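Local coordinates for CIR protein (Plasmodium chabaudi chabaudi, PDB 6ZYV) that is of unknown function but belongs to the variant PIR (Cir/Yir/Bir) family of malaria parasites and is probably a membrane protein of infected red blood cells, at residues Lys13-Ile18 / Lys156-Phe161; Gly50-Asn55 / Ile59-Ile64; Lys194-Asn199 / Ser206-Ile211. The protein carries 5 engineered substitutions. One frame throughout, in Å; residues are numbered along the deposited sequence.

Interaction 1. Residues Lys13-Ile18 / Lys156-Phe161; sequences KDIKKI and KFYDIF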
loop_
_atom_site.group_PDB
_atom_site.type_symbol
_atom_site.label_atom_id
_atom_site.label_comp_id
_atom_site.label_asym_id
_atom_site.label_seq_id
_atom_site.Cartn_x
_atom_site.Cartn_y
_atom_site.Cartn_z
ATOM N N LYS A 13 1.587 -8.795 -2.438
ATOM C CA LYS A 13 0.698 -9.808 -2.985
ATOM C C LYS A 13 -0.754 -9.358 -2.846
ATOM O O LYS A 13 -1.511 -9.439 -3.802
ATOM C CB LYS A 13 0.933 -11.115 -2.194
ATOM C CG LYS A 13 0.687 -12.413 -2.925
ATOM C CD LYS A 13 1.720 -13.442 -2.452
ATOM C CE LYS A 13 1.202 -14.842 -2.284
ATOM N NZ LYS A 13 2.290 -15.742 -1.789
ATOM N N ASP A 14 -1.144 -8.863 -1.663
ATOM C CA ASP A 14 -2.517 -8.438 -1.405
ATOM C C ASP A 14 -2.911 -7.237 -2.233
ATOM O O ASP A 14 -4.009 -7.223 -2.782
ATOM C CB ASP A 14 -2.749 -8.168 0.092
ATOM C CG ASP A 14 -2.539 -9.381 0.974
ATOM O OD1 ASP A 14 -2.639 -10.512 0.458
ATOM O OD2 ASP A 14 -2.224 -9.195 2.178
ATOM N N ILE A 15 -2.002 -6.260 -2.381
ATOM C CA ILE A 15 -2.298 -5.080 -3.191
ATOM C C ILE A 15 -2.530 -5.486 -4.647
ATOM O O ILE A 15 -3.534 -5.077 -5.243
ATOM C CB ILE A 15 -1.215 -3.965 -3.039
ATOM C CG1 ILE A 15 -1.275 -3.334 -1.640
ATOM C CG2 ILE A 15 -1.374 -2.909 -4.114
ATOM C CD1 ILE A 15 -0.188 -2.338 -1.321
ATOM N N LYS A 16 -1.664 -6.368 -5.191
ATOM C CA LYS A 16 -1.869 -6.839 -6.564
ATOM C C LYS A 16 -3.231 -7.533 -6.743
ATOM O O LYS A 16 -3.952 -7.275 -7.722
ATOM C CB LYS A 16 -0.724 -7.736 -7.064
ATOM C CG LYS A 16 -0.943 -8.196 -8.521
ATOM C CD LYS A 16 0.095 -7.628 -9.496
ATOM C CE LYS A 16 0.019 -8.197 -10.901
ATOM N NZ LYS A 16 -1.274 -7.843 -11.553
ATOM N N LYS A 17 -3.608 -8.371 -5.766
ATOM C CA LYS A 17 -4.886 -9.088 -5.786
ATOM C C LYS A 17 -6.075 -8.095 -5.848
ATOM O O LYS A 17 -6.913 -8.201 -6.747
ATOM C CB LYS A 17 -5.000 -10.016 -4.551
ATOM C CG LYS A 17 -5.119 -11.498 -4.883
ATOM C CD LYS A 17 -4.919 -12.416 -3.647
ATOM C CE LYS A 17 -3.558 -12.267 -2.962
ATOM N NZ LYS A 17 -3.525 -12.852 -1.575
ATOM N N ILE A 18 -6.104 -7.082 -4.950
ATOM C CA ILE A 18 -7.192 -6.120 -4.959
ATOM C C ILE A 18 -7.159 -5.220 -6.211
ATOM O O ILE A 18 -8.219 -4.903 -6.744
ATOM C CB ILE A 18 -7.327 -5.310 -3.637
ATOM C CG1 ILE A 18 -8.703 -4.631 -3.550
ATOM C CG2 ILE A 18 -6.204 -4.301 -3.447
ATOM C CD1 ILE A 18 -9.881 -5.581 -3.765
ATOM N N LYS A 156 4.381 9.360 -7.883
ATOM C CA LYS A 156 5.709 8.898 -8.302
ATOM C C LYS A 156 6.370 8.029 -7.222
ATOM O O LYS A 156 7.057 7.066 -7.544
ATOM C CB LYS A 156 6.610 10.084 -8.692
ATOM C CG LYS A 156 6.132 10.751 -9.967
ATOM C CD LYS A 156 6.871 12.068 -10.292
ATOM C CE LYS A 156 6.125 12.895 -11.333
ATOM N NZ LYS A 156 6.836 14.164 -11.709
ATOM N N PHE A 157 6.125 8.332 -5.948
ATOM C CA PHE A 157 6.653 7.539 -4.840
ATOM C C PHE A 157 6.043 6.131 -4.888
ATOM O O PHE A 157 6.737 5.134 -4.650
ATOM C CB PHE A 157 6.348 8.255 -3.498
ATOM C CG PHE A 157 6.761 7.515 -2.255
ATOM C CD1 PHE A 157 8.018 7.696 -1.698
ATOM C CD2 PHE A 157 5.898 6.629 -1.643
ATOM C CE1 PHE A 157 8.388 7.020 -0.538
ATOM C CE2 PHE A 157 6.276 5.948 -0.490
ATOM C CZ PHE A 157 7.522 6.135 0.043
ATOM N N TYR A 158 4.748 6.049 -5.214
ATOM C CA TYR A 158 4.023 4.784 -5.351
ATOM C C TYR A 158 4.607 3.927 -6.475
ATOM O O TYR A 158 4.682 2.720 -6.333
ATOM C CB TYR A 158 2.517 5.042 -5.611
ATOM C CG TYR A 158 1.709 3.768 -5.521
ATOM C CD1 TYR A 158 1.377 3.221 -4.291
ATOM C CD2 TYR A 158 1.380 3.048 -6.658
ATOM C CE1 TYR A 158 0.670 2.023 -4.190
ATOM C CE2 TYR A 158 0.697 1.828 -6.568
ATOM C CZ TYR A 158 0.329 1.324 -5.329
ATOM O OH TYR A 158 -0.349 0.126 -5.218
ATOM N N ASP A 159 5.039 4.540 -7.583
ATOM C CA ASP A 159 5.706 3.815 -8.671
ATOM C C ASP A 159 7.016 3.163 -8.180
ATOM O O ASP A 159 7.317 2.039 -8.567
ATOM C CB ASP A 159 5.977 4.741 -9.858
ATOM C CG ASP A 159 4.718 5.007 -10.674
ATOM O OD1 ASP A 159 3.834 4.118 -10.718
ATOM O OD2 ASP A 159 4.608 6.110 -11.264
ATOM N N ILE A 160 7.767 3.844 -7.304
ATOM C CA ILE A 160 8.973 3.276 -6.700
ATOM C C ILE A 160 8.583 2.075 -5.808
ATOM O O ILE A 160 9.223 1.030 -5.865
ATOM C CB ILE A 160 9.743 4.352 -5.900
ATOM C CG1 ILE A 160 10.088 5.569 -6.797
ATOM C CG2 ILE A 160 10.986 3.758 -5.241
ATOM C CD1 ILE A 160 10.977 5.241 -7.973
ATOM N N PHE A 161 7.516 2.225 -5.013
ATOM C CA PHE A 161 7.009 1.160 -4.158
ATOM C C PHE A 161 6.602 -0.068 -4.995
ATOM O O PHE A 161 6.839 -1.211 -4.602
ATOM C CB PHE A 161 5.811 1.686 -3.343
ATOM C CG PHE A 161 5.107 0.632 -2.535
ATOM C CD1 PHE A 161 5.749 -0.005 -1.496
ATOM C CD2 PHE A 161 3.813 0.262 -2.832
ATOM C CE1 PHE A 161 5.103 -0.972 -0.749
ATOM C CE2 PHE A 161 3.166 -0.706 -2.074
ATOM C CZ PHE A 161 3.818 -1.319 -1.042
#
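Ile-15 and Phe-161 mark the nearest approach of segments 13-18 and 156-161, two helical pieces whose CA atoms still stand 11.2 Å apart there. At that separation the backbones do not touch, and side chains alone fill the gap, with no hydrogen bond crossing it. Ile-15 carries the contact from its side, sending each branch to a different aromatic residue. Its chain runs out extended through CG1 (chi2 174°), which brings CD1 to 3.8 Å from CE2 of Phe-161. The methyl meets that ring at its edge, in the ring plane, and the two side chains approach from opposite directions. The other branch, CG2, lies 3.4 Å from OH of Tyr-158. Here the side chains slide past each other: the Tyr-158 CB does not aim at helix 8-20, but with CG anti to the backbone N (chi1 -170°) the ring carries its hydroxyl back to the methyl. All three residues are buried. Trp-94 of helix 81-101 packs on both Ile-15 and Tyr-158, and Tyr-97 of the same helix stacks on the Tyr-158 ring. Elsewhere on helix 8-20, the Asp-14 side chain packs beside helix 55-71. Its OD1 is met by NZ of Lys-17 at 3.2 Å, nearly along the C-O bond, a salt bridge within the one helix. Just outside the two segments the Cys-12/Cys-165 disulfide ties the same helices covalently, one residue before Lys-13 and one helical turn beyond Phe-161. A disulfide beside a small contact of isoleucine methyls with a ring edge and a phenol oxygen thus joins the first helix to the long helix 154-174 in the hydrophobic core of this all-helical PIR ectodomain.

Interaction 2. Residues Gly50-Asn55 / Ile59-Ile64; sequences GQCETN and ISAGFI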
loop_
_atom_site.group_PDB
_atom_site.type_symbol
_atom_site.label_atom_id
_atom_site.label_comp_id
_atom_site.label_asym_id
_atom_site.label_seq_id
_atom_site.Cartn_x
_atom_site.Cartn_y
_atom_site.Cartn_z
ATOM N N GLY A 50 -24.990 -5.617 0.634
ATOM C CA GLY A 50 -24.398 -4.930 -0.501
ATOM C C GLY A 50 -23.832 -5.811 -1.590
ATOM O O GLY A 50 -23.292 -6.893 -1.325
ATOM N N GLN A 51 -23.937 -5.320 -2.833
ATOM C CA GLN A 51 -23.417 -5.999 -4.022
ATOM C C GLN A 51 -22.262 -5.217 -4.701
ATOM O O GLN A 51 -21.607 -5.772 -5.578
ATOM C CB GLN A 51 -24.552 -6.280 -5.033
ATOM C CG GLN A 51 -25.567 -7.344 -4.588
ATOM C CD GLN A 51 -26.580 -7.679 -5.677
ATOM O OE1 GLN A 51 -27.806 -7.670 -5.460
ATOM N NE2 GLN A 51 -26.092 -7.991 -6.880
ATOM N N CYS A 52 -22.008 -3.957 -4.282
ATOM C CA CYS A 52 -20.991 -3.026 -4.788
ATOM C C CYS A 52 -21.410 -2.458 -6.135
ATOM O O CYS A 52 -20.804 -2.773 -7.156
ATOM C CB CYS A 52 -19.589 -3.636 -4.834
ATOM S SG CYS A 52 -18.724 -3.673 -3.233
ATOM N N GLU A 53 -22.451 -1.620 -6.143
ATOM C CA GLU A 53 -22.988 -1.036 -7.372
ATOM C C GLU A 53 -22.082 0.057 -7.950
ATOM O O GLU A 53 -21.786 0.046 -9.146
ATOM C CB GLU A 53 -24.405 -0.495 -7.117
ATOM C CG GLU A 53 -25.054 0.145 -8.334
ATOM C CD GLU A 53 -26.404 0.794 -8.074
ATOM O OE1 GLU A 53 -26.765 0.978 -6.886
ATOM O OE2 GLU A 53 -27.100 1.126 -9.061
ATOM N N THR A 54 -21.634 0.986 -7.102
ATOM C CA THR A 54 -20.788 2.081 -7.553
ATOM C C THR A 54 -19.286 1.769 -7.419
ATOM O O THR A 54 -18.897 0.813 -6.742
ATOM C CB THR A 54 -21.187 3.394 -6.852
ATOM O OG1 THR A 54 -20.750 3.371 -5.495
ATOM C CG2 THR A 54 -22.682 3.670 -6.929
ATOM N N ASN A 55 -18.455 2.579 -8.098
ATOM C CA ASN A 55 -16.999 2.525 -8.068
ATOM C C ASN A 55 -16.491 2.834 -6.659
ATOM O O ASN A 55 -15.530 2.213 -6.210
ATOM C CB ASN A 55 -16.417 3.546 -9.047
ATOM C CG ASN A 55 -16.617 3.166 -10.483
ATOM O OD1 ASN A 55 -16.772 1.980 -10.810
ATOM N ND2 ASN A 55 -16.619 4.165 -11.368
ATOM N N ILE A 59 -14.161 0.445 -4.202
ATOM C CA ILE A 59 -12.917 0.951 -3.608
ATOM C C ILE A 59 -12.989 0.809 -2.097
ATOM O O ILE A 59 -12.033 0.360 -1.478
ATOM C CB ILE A 59 -12.641 2.427 -4.019
ATOM C CG1 ILE A 59 -12.351 2.528 -5.517
ATOM C CG2 ILE A 59 -11.469 3.005 -3.225
ATOM C CD1 ILE A 59 -12.499 3.953 -6.080
ATOM N N SER A 60 -14.140 1.164 -1.508
ATOM C CA SER A 60 -14.358 1.068 -0.082
ATOM C C SER A 60 -14.222 -0.386 0.391
ATOM O O SER A 60 -13.501 -0.648 1.356
ATOM C CB SER A 60 -15.738 1.621 0.265
ATOM O OG SER A 60 -16.087 1.407 1.622
ATOM N N ALA A 61 -14.872 -1.332 -0.319
ATOM C CA ALA A 61 -14.821 -2.748 0.020
ATOM C C ALA A 61 -13.410 -3.320 -0.173
ATOM O O ALA A 61 -12.972 -4.133 0.627
ATOM C CB ALA A 61 -15.827 -3.511 -0.823
ATOM N N GLY A 62 -12.716 -2.869 -1.219
ATOM C CA GLY A 62 -11.344 -3.278 -1.522
ATOM C C GLY A 62 -10.346 -2.803 -0.486
ATOM O O GLY A 62 -9.404 -3.516 -0.148
ATOM N N PHE A 63 -10.570 -1.605 0.043
ATOM C CA PHE A 63 -9.735 -1.014 1.075
ATOM C C PHE A 63 -9.897 -1.781 2.397
ATOM O O PHE A 63 -8.907 -2.045 3.072
ATOM C CB PHE A 63 -10.092 0.473 1.260
ATOM C CG PHE A 63 -9.333 1.158 2.368
ATOM C CD1 PHE A 63 -8.048 1.640 2.159
ATOM C CD2 PHE A 63 -9.900 1.308 3.624
ATOM C CE1 PHE A 63 -7.345 2.259 3.187
ATOM C CE2 PHE A 63 -9.202 1.925 4.644
ATOM C CZ PHE A 63 -7.924 2.390 4.419
ATOM N N ILE A 64 -11.134 -2.124 2.764
ATOM C CA ILE A 64 -11.428 -2.886 3.978
ATOM C C ILE A 64 -10.871 -4.301 3.851
ATOM O O ILE A 64 -10.224 -4.788 4.780
ATOM C CB ILE A 64 -12.930 -2.872 4.284
ATOM C CG1 ILE A 64 -13.363 -1.440 4.630
ATOM C CG2 ILE A 64 -13.297 -3.852 5.397
ATOM C CD1 ILE A 64 -14.843 -1.262 4.564
#
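Asn-55, the residue most buried by this contact, meets Ile-59 through its backbone. Asn-55 O accepts the Ile-59 N-H over 3.0 Å, a nearly straight bond (158° at the hydrogen) that arrives slightly tilted from the carbonyl plane. It is the i-to-i+4 bond of the first turn of helix 55-71. Ile-59 adds its side chain to the same oxygen. Because CG1 sits beside the backbone N (chi1 -67°), it lies 3.3 Å from Asn-55 O, and CD1 follows at 3.5 Å, so the aliphatic branch runs alongside the bonded carbonyl. Thr-54, at the N-cap, begins this turn, its OG1 reaching Asp-57 N in a weak bond. The second point of contact is Cys-52 against Ala-61, with SG 3.8 Å from the alanine CB; both CB atoms are directed at the opposite segment. A positive phi at Cys-52 bends the chain there. With SG anti to the carbonyl carbon (chi1 -80°), this sulfur faces the methyl of Ala-61; it is disulfide-bonded to Cys-42. The CA atoms of Cys-52 and Ala-61 are 7.8 Å apart, a spacing suited to so short a pair of side chains. The loop therefore folds back along the helix it leads into, joined to it by the chain itself and by one sulfur-methyl contact. Around them, Ile-59 packs on Leu-95 and Ile-98 of helix 81-101 and on Phe-113 of helix 110-118, while Ile-24 of a loop touches both Asn-55 and Ile-59. One turn further on, Phe-63 meets Tyr-114 of helix 110-118 with ring planes about perpendicular and packs on Trp-94 of helix 81-101, so helix 55-71 lies between the disulfide-linked loop and these two helices.

Interaction 3. Residues Lys194-Asn199 / Ser206-Ile211; sequences KFLNDN and SSYKQI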
loop_
_atom_site.group_PDB
_atom_site.type_symbol
_atom_site.label_atom_id
_atom_site.label_comp_id
_atom_site.label_asym_id
_atom_site.label_seq_id
_atom_site.Cartn_x
_atom_site.Cartn_y
_atom_site.Cartn_z
ATOM N N LYS A 194 16.931 8.715 -9.134
ATOM C CA LYS A 194 16.338 9.553 -10.161
ATOM C C LYS A 194 15.042 10.188 -9.642
ATOM O O LYS A 194 14.782 11.348 -9.937
ATOM C CB LYS A 194 16.096 8.764 -11.451
ATOM C CG LYS A 194 15.610 9.634 -12.600
ATOM C CD LYS A 194 15.733 8.940 -13.964
ATOM C CE LYS A 194 15.190 9.787 -15.096
ATOM N NZ LYS A 194 13.706 9.802 -15.095
ATOM N N PHE A 195 14.251 9.459 -8.853
ATOM C CA PHE A 195 13.028 9.992 -8.256
ATOM C C PHE A 195 13.365 11.186 -7.306
ATOM O O PHE A 195 12.674 12.199 -7.326
ATOM C CB PHE A 195 12.259 8.870 -7.526
ATOM C CG PHE A 195 11.266 9.337 -6.488
ATOM C CD1 PHE A 195 10.019 9.817 -6.861
ATOM C CD2 PHE A 195 11.601 9.338 -5.144
ATOM C CE1 PHE A 195 9.138 10.292 -5.912
ATOM C CE2 PHE A 195 10.722 9.821 -4.191
ATOM C CZ PHE A 195 9.497 10.289 -4.574
ATOM N N LEU A 196 14.417 11.054 -6.487
ATOM C CA LEU A 196 14.831 12.102 -5.559
ATOM C C LEU A 196 15.304 13.338 -6.315
ATOM O O LEU A 196 14.939 14.462 -5.953
ATOM C CB LEU A 196 15.940 11.598 -4.615
ATOM C CG LEU A 196 15.571 10.437 -3.680
ATOM C CD1 LEU A 196 16.790 9.967 -2.848
ATOM C CD2 LEU A 196 14.411 10.817 -2.775
ATOM N N ASN A 197 16.111 13.122 -7.376
ATOM C CA ASN A 197 16.677 14.173 -8.224
ATOM C C ASN A 197 15.614 14.869 -9.059
ATOM O O ASN A 197 15.538 16.076 -9.014
ATOM C CB ASN A 197 17.799 13.624 -9.120
ATOM C CG ASN A 197 18.982 13.075 -8.368
ATOM O OD1 ASN A 197 19.034 13.130 -7.142
ATOM N ND2 ASN A 197 19.966 12.519 -9.065
ATOM N N ASP A 198 14.788 14.137 -9.794
ATOM C CA ASP A 198 13.765 14.719 -10.649
ATOM C C ASP A 198 12.728 15.513 -9.875
ATOM O O ASP A 198 12.226 16.514 -10.376
ATOM C CB ASP A 198 13.032 13.633 -11.452
ATOM C CG ASP A 198 13.832 12.952 -12.545
ATOM O OD1 ASP A 198 14.998 13.374 -12.790
ATOM O OD2 ASP A 198 13.301 11.996 -13.149
ATOM N N ASN A 199 12.385 15.061 -8.677
ATOM C CA ASN A 199 11.368 15.733 -7.884
ATOM C C ASN A 199 11.914 16.671 -6.822
ATOM O O ASN A 199 11.136 17.147 -6.016
ATOM C CB ASN A 199 10.436 14.711 -7.281
ATOM C CG ASN A 199 9.708 13.937 -8.360
ATOM O OD1 ASN A 199 8.736 14.412 -8.937
ATOM N ND2 ASN A 199 10.183 12.749 -8.685
ATOM N N SER A 206 10.355 16.609 7.240
ATOM C CA SER A 206 9.573 15.891 8.239
ATOM C C SER A 206 8.588 14.922 7.632
ATOM O O SER A 206 8.507 13.783 8.096
ATOM C CB SER A 206 8.799 16.853 9.140
ATOM O OG SER A 206 9.632 17.719 9.890
ATOM N N SER A 207 7.829 15.379 6.608
ATOM C CA SER A 207 6.800 14.594 5.931
ATOM C C SER A 207 7.384 13.493 5.110
ATOM O O SER A 207 6.773 12.421 5.019
ATOM C CB SER A 207 5.974 15.488 5.011
ATOM O OG SER A 207 5.309 16.447 5.808
ATOM N N TYR A 208 8.515 13.769 4.434
ATOM C CA TYR A 208 9.119 12.740 3.618
ATOM C C TYR A 208 9.669 11.618 4.519
ATOM O O TYR A 208 9.463 10.451 4.216
ATOM C CB TYR A 208 10.183 13.288 2.679
ATOM C CG TYR A 208 10.622 12.220 1.705
ATOM C CD1 TYR A 208 9.810 11.850 0.635
ATOM C CD2 TYR A 208 11.799 11.503 1.910
ATOM C CE1 TYR A 208 10.160 10.807 -0.212
ATOM C CE2 TYR A 208 12.170 10.471 1.057
ATOM C CZ TYR A 208 11.343 10.126 -0.004
ATOM O OH TYR A 208 11.657 9.098 -0.850
ATOM N N LYS A 209 10.257 11.984 5.694
ATOM C CA LYS A 209 10.827 11.051 6.682
ATOM C C LYS A 209 9.820 10.027 7.197
ATOM O O LYS A 209 10.213 8.928 7.625
ATOM C CB LYS A 209 11.475 11.797 7.885
ATOM C CG LYS A 209 12.862 12.474 7.659
ATOM C CD LYS A 209 12.942 13.839 8.463
ATOM C CE LYS A 209 13.929 14.017 9.611
ATOM N NZ LYS A 209 13.856 15.378 10.243
ATOM N N GLN A 210 8.520 10.375 7.175
ATOM C CA GLN A 210 7.481 9.470 7.638
ATOM C C GLN A 210 6.981 8.519 6.565
ATOM O O GLN A 210 6.358 7.516 6.917
ATOM C CB GLN A 210 6.318 10.223 8.274
ATOM C CG GLN A 210 6.656 10.865 9.600
ATOM C CD GLN A 210 5.443 10.958 10.499
ATOM O OE1 GLN A 210 4.991 12.049 10.846
ATOM N NE2 GLN A 210 4.880 9.813 10.892
ATOM N N ILE A 211 7.193 8.815 5.267
ATOM C CA ILE A 211 6.800 7.843 4.213
ATOM C C ILE A 211 8.011 6.997 3.760
ATOM O O ILE A 211 7.844 5.851 3.383
ATOM C CB ILE A 211 6.032 8.470 3.030
ATOM C CG1 ILE A 211 6.917 9.460 2.254
ATOM C CG2 ILE A 211 4.805 9.158 3.564
ATOM C CD1 ILE A 211 6.300 9.963 0.962
#
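The phenol end of Tyr-208 pushes against the rim of the Phe-195 ring, its OH 3.5 Å from Phe-195 CE2 and in the plane of that ring. The two side chains reach for each other from opposite directions; CG anti to the backbone N (chi1 -171° at Tyr-208) extends the tyrosine ring away from its own helix into the gap, and Phe-195 does likewise from the other side. Phe-195 CE2 also lies 4.1 Å from Tyr-208 CE1, approaching the tyrosine ring obliquely. Leu-196 crosses the tyrosine at about a right angle and brings CD2 to 3.8 Å from the same OH. Both carbons lie on one flank of the hydroxyl, which is hydrogen-bonded to Tyr-192 OH, one turn back along helix 181-198. These residues close a pair of helices joined by a seven-residue loop: helix 181-198 ends, and after the loop the short helix 206-211, whose backbone bonds are sparse, returns one aromatic side chain to the last turn of the first. That last turn is finished by Asn-199, the first residue to leave helical geometry. Its ND2 bonds to Phe-195 O at 2.9 Å, in the carbonyl plane on a lone pair, while Asn-199 N reaches the same oxygen at 3.2 Å, so two donors grip one carbonyl. At the start of the second helix, Asp-205 OD2 accepts from Tyr-208 N. Across the first helix from the tyrosine, Lys-194 NZ meets the syn lone pair of Asp-198 OD2 at 3.0 Å, one turn apart. Phe-195 also packs on Lys-156, Phe-157 and Ile-160 of helix 154-174.

How the interactions relate
Interaction 1 lies near the middle of the chain, its centre about 6 Å from the chain's own, and touches both of the others. Toward interaction 2, whose centre is about 19 Å away, Ile-18 CD1 rests 3.5 Å from Gly-62 CA, joining helices 8-20 and 55-71. Toward interaction 3, about 17 Å between centres, Phe-157 CZ approaches Ile-211 O to 3.4 Å, and Phe-195 CE1 comes 3.6 Å from Phe-157 N. Interactions 2 and 3 lie on opposite sides of the chain's centre, about 14 Å apart at their nearest atoms. In sequence, 50-64 is nested within the loop closed by interaction 1, and interaction 3 follows it.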